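Local coordinates for septation protein imp2 (Schizosaccharomyces pombe, PDB 5C1F) that anchors cytoskeletal proteins to the membrane through its phospholipid-binding F-BAR domain, is required for normal septation and takes part in disassembly of the medial ring, at the interface of chains A and B. Numbering follows the deposited sequence. Chains: chain A/B, Septation protein imp2.

The interface of chains A and B. Residues chain A 74, 78, 244, 247-248, 251; chain B 226-227, 229-231.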
ATOM      1  N   SER A  74     -18.525  14.958   4.429  1.00 24.24           N
ATOM      2  CA  SER A  74     -17.400  14.717   3.537  1.00 23.76           C
ATOM      3  C   SER A  74     -16.263  13.989   4.246  1.00 25.43           C
ATOM      4  O   SER A  74     -15.644  13.093   3.678  1.00 20.81           O
ATOM      5  CB  SER A  74     -16.894  16.034   2.950  1.00 28.81           C
ATOM      6  OG  SER A  74     -17.869  16.608   2.097  1.00 32.58           O
ATOM      7  N   MET A  78     -15.081  10.431   3.246  1.00 17.69           N
ATOM      8  CA  MET A  78     -13.657  10.232   3.008  1.00 22.25           C
ATOM      9  C   MET A  78     -13.115   9.068   3.836  1.00 22.89           C
ATOM     10  O   MET A  78     -12.339   8.249   3.340  1.00 23.28           O
ATOM     11  CB  MET A  78     -12.886  11.515   3.320  1.00 22.53           C
ATOM     12  CG  MET A  78     -11.424  11.493   2.912  1.00 35.33           C
ATOM     13  SD  MET A  78     -10.350  10.952   4.244  1.00 35.79           S
ATOM     14  CE  MET A  78     -10.609  12.271   5.431  1.00 28.77           C
ATOM     15  N   CYS A 244     -11.654   7.360  -4.798  1.00 15.70           N
ATOM     16  CA  CYS A 244     -11.257   8.763  -4.816  1.00 21.62           C
ATOM     17  C   CYS A 244     -12.279   9.608  -5.553  1.00 22.23           C
ATOM     18  O   CYS A 244     -12.589  10.722  -5.136  1.00 17.25           O
ATOM     19  CB  CYS A 244      -9.887   8.932  -5.469  1.00 15.12           C
ATOM     20  SG  CYS A 244      -8.538   8.284  -4.480  1.00 22.04           S
ATOM     21  N   ILE A 247     -15.223  10.377  -3.451  1.00 16.32           N
ATOM     22  CA  ILE A 247     -14.926  11.438  -2.491  1.00 19.98           C
ATOM     23  C   ILE A 247     -15.089  12.800  -3.161  1.00 24.35           C
ATOM     24  O   ILE A 247     -15.732  13.698  -2.617  1.00 23.18           O
ATOM     25  CB  ILE A 247     -13.501  11.319  -1.909  1.00 15.14           C
ATOM     26  CG1 ILE A 247     -13.345  10.008  -1.137  1.00 17.20           C
ATOM     27  CG2 ILE A 247     -13.201  12.499  -1.002  1.00 14.91           C
ATOM     28  CD1 ILE A 247     -11.928   9.719  -0.675  1.00 14.37           C
ATOM     29  N   ARG A 248     -14.526  12.935  -4.359  1.00 19.53           N
ATOM     30  CA  ARG A 248     -14.618  14.180  -5.117  1.00 17.16           C
ATOM     31  C   ARG A 248     -16.056  14.538  -5.473  1.00 18.04           C
ATOM     32  O   ARG A 248     -16.426  15.706  -5.441  1.00 31.17           O
ATOM     33  CB  ARG A 248     -13.778  14.095  -6.393  1.00 18.68           C
ATOM     34  CG  ARG A 248     -12.289  14.044  -6.132  1.00 16.95           C
ATOM     35  CD  ARG A 248     -11.494  14.304  -7.397  1.00 22.99           C
ATOM     36  NE  ARG A 248     -11.388  13.122  -8.242  1.00 22.35           N
ATOM     37  CZ  ARG A 248     -10.420  12.217  -8.133  1.00 25.47           C
ATOM     38  NH1 ARG A 248      -9.478  12.361  -7.207  1.00 18.73           N
ATOM     39  NH2 ARG A 248     -10.390  11.171  -8.947  1.00 17.60           N
ATOM     40  N   LEU A 251     -17.594  15.945  -2.431  1.00 26.19           N
ATOM     41  CA  LEU A 251     -17.054  17.276  -2.182  1.00 18.50           C
ATOM     42  C   LEU A 251     -17.667  18.310  -3.124  1.00 21.53           C
ATOM     43  O   LEU A 251     -17.969  19.432  -2.712  1.00 26.94           O
ATOM     44  CB  LEU A 251     -15.530  17.265  -2.319  1.00 16.77           C
ATOM     45  CG  LEU A 251     -14.770  16.519  -1.217  1.00 15.98           C
ATOM     46  CD1 LEU A 251     -13.313  16.289  -1.600  1.00 18.87           C
ATOM     47  CD2 LEU A 251     -14.856  17.274   0.102  1.00 15.79           C
TER
ATOM     48  N   MET B 226      -8.718  18.072   1.229  1.00 22.78           N
ATOM     49  CA  MET B 226      -9.280  16.750   0.972  1.00 19.15           C
ATOM     50  C   MET B 226      -9.239  16.449  -0.521  1.00 16.50           C
ATOM     51  O   MET B 226      -8.912  15.335  -0.928  1.00 12.80           O
ATOM     52  CB  MET B 226     -10.716  16.644   1.491  1.00 21.63           C
ATOM     53  CG  MET B 226     -10.822  16.340   2.974  1.00 32.90           C
ATOM     54  SD  MET B 226     -12.486  15.875   3.497  1.00 45.87           S
ATOM     55  CE  MET B 226     -12.974  14.832   2.128  1.00 13.29           C
ATOM     56  N   TRP B 227      -9.580  17.448  -1.330  1.00 12.64           N
ATOM     57  CA  TRP B 227      -9.534  17.302  -2.776  1.00 12.84           C
ATOM     58  C   TRP B 227      -8.130  16.915  -3.221  1.00 23.11           C
ATOM     59  O   TRP B 227      -7.950  15.972  -3.996  1.00 21.34           O
ATOM     60  CB  TRP B 227      -9.968  18.597  -3.462  1.00 12.96           C
ATOM     61  CG  TRP B 227     -10.208  18.423  -4.925  1.00 16.15           C
ATOM     62  CD1 TRP B 227      -9.279  18.494  -5.923  1.00 17.02           C
ATOM     63  CD2 TRP B 227     -11.461  18.141  -5.560  1.00 17.90           C
ATOM     64  NE1 TRP B 227      -9.877  18.274  -7.141  1.00 22.24           N
ATOM     65  CE2 TRP B 227     -11.217  18.056  -6.945  1.00 18.50           C
ATOM     66  CE3 TRP B 227     -12.764  17.955  -5.091  1.00 18.48           C
ATOM     67  CZ2 TRP B 227     -12.229  17.793  -7.867  1.00 18.31           C
ATOM     68  CZ3 TRP B 227     -13.769  17.694  -6.007  1.00 23.54           C
ATOM     69  CH2 TRP B 227     -13.495  17.615  -7.379  1.00 23.30           C
ATOM     70  N   PHE B 229      -5.825  15.522  -1.487  1.00 17.02           N
ATOM     71  CA  PHE B 229      -5.596  14.154  -1.032  1.00 21.22           C
ATOM     72  C   PHE B 229      -6.049  13.118  -2.068  1.00 23.90           C
ATOM     73  O   PHE B 229      -5.335  12.153  -2.333  1.00 27.06           O
ATOM     74  CB  PHE B 229      -6.312  13.922   0.301  1.00 19.94           C
ATOM     75  CG  PHE B 229      -6.371  12.482   0.713  1.00 24.61           C
ATOM     76  CD1 PHE B 229      -5.224  11.813   1.110  1.00 25.72           C
ATOM     77  CD2 PHE B 229      -7.576  11.797   0.708  1.00 21.27           C
ATOM     78  CE1 PHE B 229      -5.275  10.483   1.488  1.00 27.88           C
ATOM     79  CE2 PHE B 229      -7.634  10.466   1.088  1.00 24.85           C
ATOM     80  CZ  PHE B 229      -6.481   9.808   1.479  1.00 29.24           C
ATOM     81  N   THR B 230      -7.221  13.328  -2.663  1.00 19.86           N
ATOM     82  CA  THR B 230      -7.749  12.380  -3.646  1.00 21.35           C
ATOM     83  C   THR B 230      -6.988  12.427  -4.972  1.00 23.29           C
ATOM     84  O   THR B 230      -6.835  11.402  -5.640  1.00 13.79           O
ATOM     85  CB  THR B 230      -9.241  12.630  -3.941  1.00 13.28           C
ATOM     86  OG1 THR B 230      -9.384  13.787  -4.774  1.00 14.10           O
ATOM     87  CG2 THR B 230     -10.019  12.824  -2.653  1.00 14.14           C
ATOM     88  N   LEU B 231      -6.523  13.614  -5.354  1.00 13.77           N
ATOM     89  CA  LEU B 231      -5.771  13.768  -6.594  1.00 16.81           C
ATOM     90  C   LEU B 231      -4.437  13.046  -6.490  1.00 14.57           C
ATOM     91  O   LEU B 231      -3.966  12.448  -7.455  1.00 28.44           O
ATOM     92  CB  LEU B 231      -5.548  15.250  -6.926  1.00 21.66           C
ATOM     93  CG  LEU B 231      -6.782  16.088  -7.271  1.00 31.02           C
ATOM     94  CD1 LEU B 231      -6.377  17.483  -7.744  1.00 15.07           C
ATOM     95  CD2 LEU B 231      -7.646  15.392  -8.317  1.00 14.82           C
TER
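Helix 162-252 of chain A, near its C-terminal end, packs with helix 69-155 of the same chain against helix 162-253 of chain B, in the helical-bundle core of the two-fold F-BAR dimer. A:Arg248 runs crosswise over B:Trp227. CD of A:Arg248, a methylene, sits over one face of the indole, 3.8 Å from the centroid of the six-membered ring of B:Trp227 and offset toward the rim, a CH-pi contact. A bend about CG-CD (chi3 -81°) turns the guanidinium off the ring, the two planes 62° apart, and toward B:Thr230. There NH1 of A:Arg248 donates a hydrogen bond to the hydroxyl OG1 of B:Thr230 at 2.8 Å, with OG1 slightly tilted from the guanidinium plane. OG1 of B:Thr230 donates in turn to the backbone O of B:Trp227 at 2.7 Å, on a carbonyl lone pair; OG1 placed between backbone N and carbonyl carbon (chi1 75°) serves both bonds, and the two bonds are likely to fix its rotation. An alanine here in place of A:Arg248 would probably leave the B:Thr230 hydroxyl without its cross-chain donor and the indole face without its CH-pi partner. The carbonyl O of A:Cys244 lies over the centre of one guanidinium face. On the other branch of B:Thr230, methyl CG2 meets CG2 of A:Ile247 at 3.6 Å, the two side chains running antiparallel alongside each other. B:Met226 points its tip methyl CE between CB of A:Met78 at 3.5 Å and CD2 of A:Leu251 at 3.7 Å, bridging the two chain A helices. The other methyl of A:Leu251, CD1, touches CE3 of B:Trp227 at 3.9 Å, while its CB lies at the indole edge, in the ring plane.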